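Local coordinates for multifunctional non-homologous end joining DNA repair protein LigD (Mycobacterium tuberculosis, PDB 2IRX), which probably works with Ku in bacterial non-homologous end joining, recognising, processing and resealing DNA double-strand breaks through polymerase, phosphoesterase and ligase activities, at residues Val115-Phe120 with Lys238-Pro243; Arg50-Lys55 with Leu111-Pro116. All coordinates share one frame; numbering follows the deposited sequence.

Contact 1 of 2, residues Val115-Phe120 with Lys238-Pro243. With GTP (guanosine-5'-triphosphate), chain C.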
ATOM      1  N   VAL A 115      -1.965  -4.936   1.638  1.00  7.49           N
ATOM      2  CA  VAL A 115      -2.516  -5.949   0.700  1.00  7.69           C
ATOM      3  C   VAL A 115      -1.435  -6.473  -0.263  1.00  8.44           C
ATOM      4  O   VAL A 115      -0.426  -5.755  -0.538  1.00  7.91           O
ATOM      5  CB  VAL A 115      -3.736  -5.396  -0.132  1.00  7.77           C
ATOM      6  CG1 VAL A 115      -4.941  -5.050   0.772  1.00  6.41           C
ATOM      7  CG2 VAL A 115      -3.322  -4.160  -0.973  1.00  7.43           C
ATOM      8  N   PRO A 116      -1.650  -7.695  -0.797  1.00  8.18           N
ATOM      9  CA  PRO A 116      -0.748  -8.203  -1.836  1.00  7.63           C
ATOM     10  C   PRO A 116      -1.144  -7.644  -3.204  1.00  7.75           C
ATOM     11  O   PRO A 116      -2.190  -6.955  -3.328  1.00  7.34           O
ATOM     12  CB  PRO A 116      -0.962  -9.731  -1.775  1.00  7.35           C
ATOM     13  CG  PRO A 116      -2.394  -9.890  -1.418  1.00  7.53           C
ATOM     14  CD  PRO A 116      -2.711  -8.681  -0.468  1.00  8.38           C
ATOM     15  N   GLN A 117      -0.358  -7.962  -4.228  1.00  7.72           N
ATOM     16  CA  GLN A 117      -0.613  -7.417  -5.547  1.00  8.32           C
ATOM     17  C   GLN A 117      -1.492  -8.322  -6.429  1.00  8.53           C
ATOM     18  O   GLN A 117      -1.747  -7.987  -7.597  1.00  9.42           O
ATOM     19  CB  GLN A 117       0.712  -7.092  -6.248  1.00  8.57           C
ATOM     20  CG  GLN A 117       1.649  -6.183  -5.382  1.00  7.55           C
ATOM     21  CD  GLN A 117       0.904  -5.041  -4.751  1.00  7.63           C
ATOM     22  OE1 GLN A 117       0.875  -4.907  -3.515  1.00 10.44           O
ATOM     23  NE2 GLN A 117       0.292  -4.200  -5.587  1.00  6.01           N
ATOM     24  N   TRP A 118      -1.944  -9.442  -5.858  1.00  9.18           N
ATOM     25  CA  TRP A 118      -2.900 -10.341  -6.518  1.00  9.10           C
ATOM     26  C   TRP A 118      -4.275 -10.216  -5.881  1.00  9.49           C
ATOM     27  O   TRP A 118      -4.387  -9.800  -4.718  1.00  8.82           O
ATOM     28  CB  TRP A 118      -2.454 -11.805  -6.419  1.00  9.83           C
ATOM     29  CG  TRP A 118      -2.115 -12.315  -5.011  1.00  9.74           C
ATOM     30  CD1 TRP A 118      -0.867 -12.386  -4.450  1.00 10.70           C
ATOM     31  CD2 TRP A 118      -3.028 -12.842  -4.015  1.00 11.27           C
ATOM     32  NE1 TRP A 118      -0.943 -12.883  -3.167  1.00 11.17           N
ATOM     33  CE2 TRP A 118      -2.249 -13.201  -2.884  1.00 10.82           C
ATOM     34  CE3 TRP A 118      -4.425 -13.039  -3.968  1.00  8.45           C
ATOM     35  CZ2 TRP A 118      -2.823 -13.742  -1.707  1.00 10.27           C
ATOM     36  CZ3 TRP A 118      -4.992 -13.587  -2.804  1.00  9.68           C
ATOM     37  CH2 TRP A 118      -4.192 -13.933  -1.700  1.00  9.64           C
ATOM     38  N   ARG A 119      -5.303 -10.593  -6.645  1.00  9.48           N
ATOM     39  CA  ARG A 119      -6.672 -10.712  -6.135  1.00 10.79           C
ATOM     40  C   ARG A 119      -7.125 -12.176  -6.060  1.00 10.34           C
ATOM     41  O   ARG A 119      -6.691 -13.014  -6.857  1.00 10.20           O
ATOM     42  CB  ARG A 119      -7.652  -9.915  -7.003  1.00 10.61           C
ATOM     43  CG  ARG A 119      -7.363  -8.418  -7.072  1.00 12.24           C
ATOM     44  CD  ARG A 119      -8.237  -7.742  -8.139  1.00 13.45           C
ATOM     45  NE  ARG A 119      -9.638  -7.848  -7.763  1.00 18.82           N
ATOM     46  CZ  ARG A 119     -10.539  -6.878  -7.891  1.00 19.92           C
ATOM     47  NH1 ARG A 119     -10.193  -5.705  -8.420  1.00 19.36           N
ATOM     48  NH2 ARG A 119     -11.791  -7.095  -7.476  1.00 20.79           N
ATOM     49  N   PHE A 120      -8.003 -12.473  -5.097  1.00 10.74           N
ATOM     50  CA  PHE A 120      -8.762 -13.739  -5.116  1.00 10.96           C
ATOM     51  C   PHE A 120      -9.573 -13.908  -6.403  1.00 11.76           C
ATOM     52  O   PHE A 120     -10.140 -12.942  -6.928  1.00 12.26           O
ATOM     53  CB  PHE A 120      -9.705 -13.857  -3.902  1.00  9.83           C
ATOM     54  CG  PHE A 120      -8.997 -14.055  -2.588  1.00 10.96           C
ATOM     55  CD1 PHE A 120      -8.379 -15.282  -2.287  1.00 10.36           C
ATOM     56  CD2 PHE A 120      -8.949 -13.018  -1.646  1.00  8.72           C
ATOM     57  CE1 PHE A 120      -7.708 -15.489  -1.067  1.00 11.84           C
ATOM     58  CE2 PHE A 120      -8.279 -13.207  -0.401  1.00  9.40           C
ATOM     59  CZ  PHE A 120      -7.652 -14.441  -0.120  1.00  9.81           C
ATOM     60  N   LYS A 238       3.975 -11.702   0.146  1.00 10.31           N
ATOM     61  CA  LYS A 238       4.232 -10.367   0.699  1.00 10.04           C
ATOM     62  C   LYS A 238       3.080  -9.366   0.477  1.00  9.44           C
ATOM     63  O   LYS A 238       2.169  -9.590  -0.338  1.00  9.41           O
ATOM     64  CB  LYS A 238       5.566  -9.796   0.215  1.00 10.70           C
ATOM     65  CG  LYS A 238       6.828 -10.613   0.665  1.00 11.93           C
ATOM     66  CD  LYS A 238       8.125  -9.774   0.521  1.00 12.45           C
ATOM     67  CE  LYS A 238       9.355 -10.504   1.062  1.00 15.90           C
ATOM     68  NZ  LYS A 238      10.575  -9.638   0.924  1.00 19.64           N
ATOM     69  N   THR A 239       3.142  -8.264   1.210  1.00  8.34           N
ATOM     70  CA  THR A 239       2.128  -7.201   1.119  1.00  7.80           C
ATOM     71  C   THR A 239       2.826  -5.853   0.900  1.00  7.05           C
ATOM     72  O   THR A 239       4.038  -5.766   1.001  1.00  6.81           O
ATOM     73  CB  THR A 239       1.253  -7.118   2.428  1.00  7.51           C
ATOM     74  OG1 THR A 239       2.102  -6.937   3.574  1.00  7.84           O
ATOM     75  CG2 THR A 239       0.362  -8.379   2.607  1.00  8.90           C
ATOM     76  N   THR A 240       2.045  -4.834   0.561  1.00  6.81           N
ATOM     77  CA  THR A 240       2.484  -3.444   0.526  1.00  6.97           C
ATOM     78  C   THR A 240       1.286  -2.649   1.016  1.00  6.56           C
ATOM     79  O   THR A 240       0.131  -2.992   0.704  1.00  7.26           O
ATOM     80  CB  THR A 240       2.903  -2.989  -0.911  1.00  6.58           C
ATOM     81  OG1 THR A 240       3.956  -3.868  -1.395  1.00  6.38           O
ATOM     82  CG2 THR A 240       3.419  -1.532  -0.886  1.00  7.07           C
ATOM     83  N   ILE A 241       1.550  -1.585   1.765  1.00  5.94           N
ATOM     84  CA  ILE A 241       0.470  -0.725   2.253  1.00  7.08           C
ATOM     85  C   ILE A 241      -0.441  -0.292   1.082  1.00  6.53           C
ATOM     86  O   ILE A 241       0.050   0.042  -0.026  1.00  6.72           O
ATOM     87  CB  ILE A 241       0.997   0.492   3.042  1.00  6.78           C
ATOM     88  CG1 ILE A 241      -0.135   1.089   3.906  1.00  7.22           C
ATOM     89  CG2 ILE A 241       1.665   1.565   2.086  1.00  7.93           C
ATOM     90  CD1 ILE A 241       0.380   2.067   4.942  1.00  5.63           C
ATOM     91  N   ALA A 242      -1.755  -0.311   1.320  1.00  7.32           N
ATOM     92  CA  ALA A 242      -2.744   0.123   0.305  1.00  8.56           C
ATOM     93  C   ALA A 242      -2.646   1.629   0.004  1.00  9.18           C
ATOM     94  O   ALA A 242      -2.516   2.433   0.925  1.00  8.60           O
ATOM     95  CB  ALA A 242      -4.182  -0.235   0.755  1.00  9.40           C
ATOM     96  N   PRO A 243      -2.747   2.009  -1.289  1.00  9.95           N
ATOM     97  CA  PRO A 243      -2.961   3.423  -1.625  1.00  9.45           C
ATOM     98  C   PRO A 243      -4.104   4.016  -0.779  1.00  8.24           C
ATOM     99  O   PRO A 243      -5.114   3.336  -0.536  1.00  8.55           O
ATOM    100  CB  PRO A 243      -3.343   3.373  -3.119  1.00 10.08           C
ATOM    101  CG  PRO A 243      -2.513   2.175  -3.617  1.00 10.79           C
ATOM    102  CD  PRO A 243      -2.660   1.160  -2.493  1.00  9.60           C
TER
HETATM  103  PG  GTP C 305       8.832   3.599   4.138  1.00 15.17           P
HETATM  104  O1G GTP C 305       8.574   4.653   3.130  1.00 15.05           O
HETATM  105  O2G GTP C 305       9.869   2.608   3.651  1.00 12.82           O
HETATM  106  O3G GTP C 305       9.173   4.172   5.487  1.00 16.03           O
HETATM  107  O3B GTP C 305       7.386   2.885   4.341  1.00 15.64           O
HETATM  108  PB  GTP C 305       6.857   1.486   3.764  1.00 14.15           P
HETATM  109  O1B GTP C 305       7.409   1.180   2.410  1.00 12.98           O
HETATM  110  O2B GTP C 305       5.378   1.509   3.712  1.00 12.25           O
HETATM  111  O3A GTP C 305       7.520   0.451   4.778  1.00 15.65           O
HETATM  112  PA  GTP C 305       6.921  -0.463   5.961  1.00 16.01           P
HETATM  113  O1A GTP C 305       5.654   0.122   6.530  1.00 16.23           O
HETATM  114  O2A GTP C 305       8.057  -0.582   6.950  1.00 13.26           O
HETATM  115  O5' GTP C 305       6.634  -1.858   5.251  1.00 16.56           O
HETATM  116  C5' GTP C 305       7.639  -2.597   4.547  1.00 15.38           C
HETATM  117  C4' GTP C 305       7.142  -4.028   4.303  1.00 15.70           C
HETATM  118  O4' GTP C 305       6.798  -4.718   5.505  1.00 13.85           O
HETATM  119  C3' GTP C 305       5.890  -4.060   3.448  1.00 13.07           C
HETATM  120  O3' GTP C 305       5.975  -5.268   2.740  1.00 15.97           O
HETATM  121  C2' GTP C 305       4.746  -4.147   4.471  1.00 13.79           C
HETATM  122  O2' GTP C 305       3.508  -4.705   4.052  1.00 13.13           O
HETATM  123  C1' GTP C 305       5.383  -4.976   5.574  1.00 15.46           C
HETATM  124  N9  GTP C 305       5.096  -4.608   6.971  1.00 16.13           N
HETATM  125  C8  GTP C 305       4.885  -3.371   7.526  1.00 17.03           C
HETATM  126  N7  GTP C 305       4.755  -3.544   8.859  1.00 18.56           N
HETATM  127  C5  GTP C 305       4.922  -4.862   9.151  1.00 17.01           C
HETATM  128  C6  GTP C 305       4.914  -5.580  10.354  1.00 17.69           C
HETATM  129  O6  GTP C 305       4.708  -5.007  11.428  1.00 15.70           O
HETATM  130  N1  GTP C 305       5.148  -6.952  10.322  1.00 17.45           N
HETATM  131  C2  GTP C 305       5.383  -7.613   9.127  1.00 17.74           C
HETATM  132  N2  GTP C 305       5.583  -8.938   9.124  1.00 17.98           N
HETATM  133  N3  GTP C 305       5.384  -6.893   7.932  1.00 16.69           N
HETATM  134  C4  GTP C 305       5.156  -5.535   7.963  1.00 17.20           C
HETATM  135  O   HOH W   1       1.898  -9.685  -3.596  1.00 19.53           O
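With chi1 at 56°, T239 sends its two side-chain branches to different partners: CG2, anti to the carbonyl carbon, comes up to the V115-P116 peptide, 4.0 Å from P116 N, while OG1, between the backbone N and the carbonyl carbon, turns to the ribose of GTP. This is the antiparallel pairing of strand 240-241 with the end of strand 112-115, at one edge of the four-stranded sheet in the primase-polymerase domain of LigD. V115 and T240 form a hydrogen-bonded pair: V115 N donates to T240 O over 3.0 Å at 175°, and T240 N returns a bond to V115 O over 2.9 Å at 162°. The side chains of the pair share a sheet face, where the hydroxyl of T240 is held by Q233 and the residue also packs against H181.

T239 presents both a side-chain and a backbone group to the ribose. Its OG1 is 2.7 Å from GTP O2', and either hydroxyl could supply the proton; T239 O accepts a bond from GTP O3', also at 2.7 Å, with a weak second one from O2'. Grip on both ribose hydroxyls fits the substrate-binding role inferred for T239 from relatives.

Beyond the paired residues the chains are joined more loosely. A water accepts from Q117 N and reaches K238 O, while W118 NE1 bonds to G236 O and so ties strand 118-122 to the loop before K238. P116 touches both segments: its CG rests 3.6 Å above one face of the W118 ring, offset toward the rim, and its CB is 3.4 Å from K238 O.

Contact 2 of 2, residues Arg50-Lys55 with Leu111-Pro116. With GTP (guanosine-5'-triphosphate), chain C.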
ATOM      1  N   ARG A  50      -8.781  -8.365  -2.438  1.00  6.66           N
ATOM      2  CA  ARG A  50      -7.484  -8.679  -1.821  1.00  6.32           C
ATOM      3  C   ARG A  50      -7.647  -8.993  -0.342  1.00  6.64           C
ATOM      4  O   ARG A  50      -8.421  -8.318   0.345  1.00  6.49           O
ATOM      5  CB  ARG A  50      -6.492  -7.492  -1.959  1.00  5.76           C
ATOM      6  CG  ARG A  50      -6.254  -7.097  -3.411  1.00  6.63           C
ATOM      7  CD  ARG A  50      -5.392  -5.847  -3.606  1.00  6.00           C
ATOM      8  NE  ARG A  50      -5.591  -5.350  -4.979  1.00  7.66           N
ATOM      9  CZ  ARG A  50      -4.956  -5.799  -6.064  1.00  8.13           C
ATOM     10  NH1 ARG A  50      -5.255  -5.306  -7.263  1.00 11.32           N
ATOM     11  NH2 ARG A  50      -4.016  -6.725  -5.959  1.00  7.52           N
ATOM     12  N   PRO A  51      -6.861  -9.953   0.173  1.00  6.68           N
ATOM     13  CA  PRO A  51      -6.892 -10.141   1.629  1.00  6.74           C
ATOM     14  C   PRO A  51      -6.271  -8.893   2.304  1.00  7.22           C
ATOM     15  O   PRO A  51      -5.172  -8.458   1.916  1.00  7.33           O
ATOM     16  CB  PRO A  51      -6.021 -11.391   1.846  1.00  7.07           C
ATOM     17  CG  PRO A  51      -5.052 -11.392   0.655  1.00  6.33           C
ATOM     18  CD  PRO A  51      -5.856 -10.817  -0.492  1.00  6.43           C
ATOM     19  N   ALA A  52      -6.965  -8.335   3.298  1.00  7.19           N
ATOM     20  CA  ALA A  52      -6.501  -7.151   4.028  1.00  7.22           C
ATOM     21  C   ALA A  52      -5.812  -7.541   5.343  1.00  7.77           C
ATOM     22  O   ALA A  52      -6.430  -8.156   6.218  1.00  6.18           O
ATOM     23  CB  ALA A  52      -7.686  -6.201   4.311  1.00  7.65           C
ATOM     24  N   THR A  53      -4.530  -7.211   5.430  1.00  7.54           N
ATOM     25  CA  THR A  53      -3.762  -7.263   6.669  1.00  7.86           C
ATOM     26  C   THR A  53      -3.891  -5.897   7.375  1.00  8.30           C
ATOM     27  O   THR A  53      -3.712  -4.847   6.748  1.00  8.99           O
ATOM     28  CB  THR A  53      -2.283  -7.607   6.383  1.00  8.53           C
ATOM     29  OG1 THR A  53      -2.207  -8.917   5.797  1.00  8.03           O
ATOM     30  CG2 THR A  53      -1.424  -7.563   7.668  1.00  7.21           C
ATOM     31  N   ARG A  54      -4.215  -5.936   8.665  1.00  8.14           N
ATOM     32  CA  ARG A  54      -4.451  -4.741   9.485  1.00  7.64           C
ATOM     33  C   ARG A  54      -3.246  -4.520  10.406  1.00  7.47           C
ATOM     34  O   ARG A  54      -2.956  -5.350  11.317  1.00  7.31           O
ATOM     35  CB  ARG A  54      -5.733  -4.905  10.334  1.00  6.72           C
ATOM     36  CG  ARG A  54      -7.090  -4.912   9.584  1.00  7.57           C
ATOM     37  CD  ARG A  54      -7.465  -6.301   9.004  1.00  7.07           C
ATOM     38  NE  ARG A  54      -7.591  -7.302  10.060  1.00  8.14           N
ATOM     39  CZ  ARG A  54      -7.204  -8.572   9.959  1.00  7.23           C
ATOM     40  NH1 ARG A  54      -6.650  -9.013   8.834  1.00  6.56           N
ATOM     41  NH2 ARG A  54      -7.367  -9.412  10.997  1.00  7.10           N
ATOM     42  N   LYS A  55      -2.541  -3.415  10.205  1.00  6.50           N
ATOM     43  CA  LYS A  55      -1.589  -2.979  11.219  1.00  6.85           C
ATOM     44  C   LYS A  55      -2.295  -2.035  12.212  1.00  6.53           C
ATOM     45  O   LYS A  55      -2.690  -0.893  11.868  1.00  5.95           O
ATOM     46  CB  LYS A  55      -0.344  -2.353  10.602  1.00  7.09           C
ATOM     47  CG  LYS A  55       0.874  -2.346  11.543  1.00  6.24           C
ATOM     48  CD  LYS A  55       2.164  -1.994  10.788  1.00  6.50           C
ATOM     49  CE  LYS A  55       3.349  -1.896  11.774  1.00  8.79           C
ATOM     50  NZ  LYS A  55       4.678  -1.650  11.046  1.00  7.32           N
ATOM     51  N   LEU A 111      -4.803   1.492  11.630  1.00  8.12           N
ATOM     52  CA  LEU A 111      -4.349   2.696  10.933  1.00  8.43           C
ATOM     53  C   LEU A 111      -3.874   2.363   9.527  1.00  8.23           C
ATOM     54  O   LEU A 111      -4.122   3.138   8.595  1.00  7.33           O
ATOM     55  CB  LEU A 111      -3.200   3.364  11.704  1.00  8.91           C
ATOM     56  CG  LEU A 111      -3.567   3.862  13.116  1.00  7.93           C
ATOM     57  CD1 LEU A 111      -2.366   4.586  13.780  1.00  6.96           C
ATOM     58  CD2 LEU A 111      -4.811   4.796  13.116  1.00  7.41           C
ATOM     59  N   GLU A 112      -3.181   1.228   9.383  1.00  7.64           N
ATOM     60  CA  GLU A 112      -2.657   0.825   8.075  1.00  7.42           C
ATOM     61  C   GLU A 112      -3.342  -0.440   7.574  1.00  7.38           C
ATOM     62  O   GLU A 112      -3.542  -1.421   8.333  1.00  7.61           O
ATOM     63  CB  GLU A 112      -1.126   0.599   8.126  1.00  6.52           C
ATOM     64  CG  GLU A 112      -0.346   1.799   8.701  1.00  8.56           C
ATOM     65  CD  GLU A 112       1.149   1.687   8.553  1.00  7.28           C
ATOM     66  OE1 GLU A 112       1.635   0.577   8.225  1.00  7.32           O
ATOM     67  OE2 GLU A 112       1.847   2.720   8.737  1.00  7.94           O
ATOM     68  N   VAL A 113      -3.675  -0.412   6.292  1.00  7.19           N
ATOM     69  CA  VAL A 113      -4.239  -1.558   5.598  1.00  7.87           C
ATOM     70  C   VAL A 113      -3.192  -1.975   4.557  1.00  7.34           C
ATOM     71  O   VAL A 113      -2.772  -1.156   3.706  1.00  7.29           O
ATOM     72  CB  VAL A 113      -5.592  -1.209   4.907  1.00  8.26           C
ATOM     73  CG1 VAL A 113      -6.088  -2.409   4.080  1.00  6.57           C
ATOM     74  CG2 VAL A 113      -6.645  -0.718   5.952  1.00  8.95           C
ATOM     75  N   HIS A 114      -2.730  -3.210   4.687  1.00  6.30           N
ATOM     76  CA  HIS A 114      -1.707  -3.777   3.787  1.00  7.14           C
ATOM     77  C   HIS A 114      -2.317  -4.904   2.925  1.00  7.13           C
ATOM     78  O   HIS A 114      -3.076  -5.732   3.433  1.00  7.83           O
ATOM     79  CB  HIS A 114      -0.502  -4.279   4.577  1.00  7.16           C
ATOM     80  CG  HIS A 114       0.262  -3.190   5.281  1.00  6.39           C
ATOM     81  ND1 HIS A 114       1.549  -2.835   4.932  1.00  7.23           N
ATOM     82  CD2 HIS A 114      -0.084  -2.382   6.319  1.00  8.32           C
ATOM     83  CE1 HIS A 114       1.970  -1.859   5.719  1.00  7.00           C
ATOM     84  NE2 HIS A 114       0.994  -1.559   6.569  1.00  5.79           N
ATOM     85  N   VAL A 115      -1.965  -4.936   1.638  1.00  7.49           N
ATOM     86  CA  VAL A 115      -2.516  -5.949   0.700  1.00  7.69           C
ATOM     87  C   VAL A 115      -1.435  -6.473  -0.263  1.00  8.44           C
ATOM     88  O   VAL A 115      -0.426  -5.755  -0.538  1.00  7.91           O
ATOM     89  CB  VAL A 115      -3.736  -5.396  -0.132  1.00  7.77           C
ATOM     90  CG1 VAL A 115      -4.941  -5.050   0.772  1.00  6.41           C
ATOM     91  CG2 VAL A 115      -3.322  -4.160  -0.973  1.00  7.43           C
ATOM     92  N   PRO A 116      -1.650  -7.695  -0.797  1.00  8.18           N
ATOM     93  CA  PRO A 116      -0.748  -8.203  -1.836  1.00  7.63           C
ATOM     94  C   PRO A 116      -1.144  -7.644  -3.204  1.00  7.75           C
ATOM     95  O   PRO A 116      -2.190  -6.955  -3.328  1.00  7.34           O
ATOM     96  CB  PRO A 116      -0.962  -9.731  -1.775  1.00  7.35           C
ATOM     97  CG  PRO A 116      -2.394  -9.890  -1.418  1.00  7.53           C
ATOM     98  CD  PRO A 116      -2.711  -8.681  -0.468  1.00  8.38           C
TER
HETATM   99  PG  GTP C 305       8.832   3.599   4.138  1.00 15.17           P
HETATM  100  O1G GTP C 305       8.574   4.653   3.130  1.00 15.05           O
HETATM  101  O2G GTP C 305       9.869   2.608   3.651  1.00 12.82           O
HETATM  102  O3G GTP C 305       9.173   4.172   5.487  1.00 16.03           O
HETATM  103  O3B GTP C 305       7.386   2.885   4.341  1.00 15.64           O
HETATM  104  PB  GTP C 305       6.857   1.486   3.764  1.00 14.15           P
HETATM  105  O1B GTP C 305       7.409   1.180   2.410  1.00 12.98           O
HETATM  106  O2B GTP C 305       5.378   1.509   3.712  1.00 12.25           O
HETATM  107  O3A GTP C 305       7.520   0.451   4.778  1.00 15.65           O
HETATM  108  PA  GTP C 305       6.921  -0.463   5.961  1.00 16.01           P
HETATM  109  O1A GTP C 305       5.654   0.122   6.530  1.00 16.23           O
HETATM  110  O2A GTP C 305       8.057  -0.582   6.950  1.00 13.26           O
HETATM  111  O5' GTP C 305       6.634  -1.858   5.251  1.00 16.56           O
HETATM  112  C5' GTP C 305       7.639  -2.597   4.547  1.00 15.38           C
HETATM  113  C4' GTP C 305       7.142  -4.028   4.303  1.00 15.70           C
HETATM  114  O4' GTP C 305       6.798  -4.718   5.505  1.00 13.85           O
HETATM  115  C3' GTP C 305       5.890  -4.060   3.448  1.00 13.07           C
HETATM  116  O3' GTP C 305       5.975  -5.268   2.740  1.00 15.97           O
HETATM  117  C2' GTP C 305       4.746  -4.147   4.471  1.00 13.79           C
HETATM  118  O2' GTP C 305       3.508  -4.705   4.052  1.00 13.13           O
HETATM  119  C1' GTP C 305       5.383  -4.976   5.574  1.00 15.46           C
HETATM  120  N9  GTP C 305       5.096  -4.608   6.971  1.00 16.13           N
HETATM  121  C8  GTP C 305       4.885  -3.371   7.526  1.00 17.03           C
HETATM  122  N7  GTP C 305       4.755  -3.544   8.859  1.00 18.56           N
HETATM  123  C5  GTP C 305       4.922  -4.862   9.151  1.00 17.01           C
HETATM  124  C6  GTP C 305       4.914  -5.580  10.354  1.00 17.69           C
HETATM  125  O6  GTP C 305       4.708  -5.007  11.428  1.00 15.70           O
HETATM  126  N1  GTP C 305       5.148  -6.952  10.322  1.00 17.45           N
HETATM  127  C2  GTP C 305       5.383  -7.613   9.127  1.00 17.74           C
HETATM  128  N2  GTP C 305       5.583  -8.938   9.124  1.00 17.98           N
HETATM  129  N3  GTP C 305       5.384  -6.893   7.932  1.00 16.69           N
HETATM  130  C4  GTP C 305       5.156  -5.535   7.963  1.00 17.20           C
HETATM  131  O   HOH W   2       4.295   0.352   8.836  1.00 12.88           O
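K55 and E112 lie side by side and point the same way, with K55 CB 3.9 Å from E112 CB. K55 has CG opposite its backbone nitrogen (chi1 -159°) and is extended from there on, which carries NZ up to the guanine; NZ donates to GTP N7 at 2.9 Å and more weakly to O6. E112 OE1 ends short of that amine, and a water fills the step, accepting from K55 NZ and donating to E112 OE1 at 2.7 Å as well as to GTP O1A.

H114 is on the same sheet face and is held at two ring nitrogens. NE2 donates to E112 OE1 at 2.8 Å: the carboxylate oxygen lies in the ring plane and is met on its anti side, with NE2 somewhat out of the carboxylate plane. ND1 is 2.8 Å from GTP O2', a bond in which either atom could be the donor. E112 is thus a second-shell residue that probably helps fix the rotation of the imidazole, and it is itself steadied at OE2 by R247 and G248 N.

At the far end, P51 and P116 meet obliquely, CG to CG at 3.7 Å. R50 passes V115 at about a right angle, and its NH2 donates to P116 O over 3.2 Å, the oxygen lying out of the guanidinium plane; T135 and D291 hold NH1.

The pairing itself rests on the backbone: H114 N donates to T53 O at 2.8 Å and 179°, and the segments of strands 53-55 and 112-115 run antiparallel at 149°. L111 and E112 both face K55, which is a classic beta bulge. Together this makes a bulged antiparallel strand pair whose one face, carrying K55, E112 and H114, forms part of the nucleotide-binding site of a LigD-type polymerase domain.

The two contacts lie on either side of strand 112-115: contact 2 pairs it with strand 53-56, contact 1 with strand 240-241, and V115 and P116 belong to both. Their centres are about 7 Å apart. A242 N lies 2.7 Å from V113 O, a probable hydrogen bond that carries the pairing of contact 1 onward, and R50 NH2 of contact 2 probably also bonds to Q117 O at 3.1 Å. Both reach GTP, and they converge on its O2': T239 of contact 1 and H114 of contact 2 meet that hydroxyl from neighbouring chain segments, with K55 reaching on to the base. The manganese ion is about 7 Å from the T240 side chain and about 9 Å from that of H114.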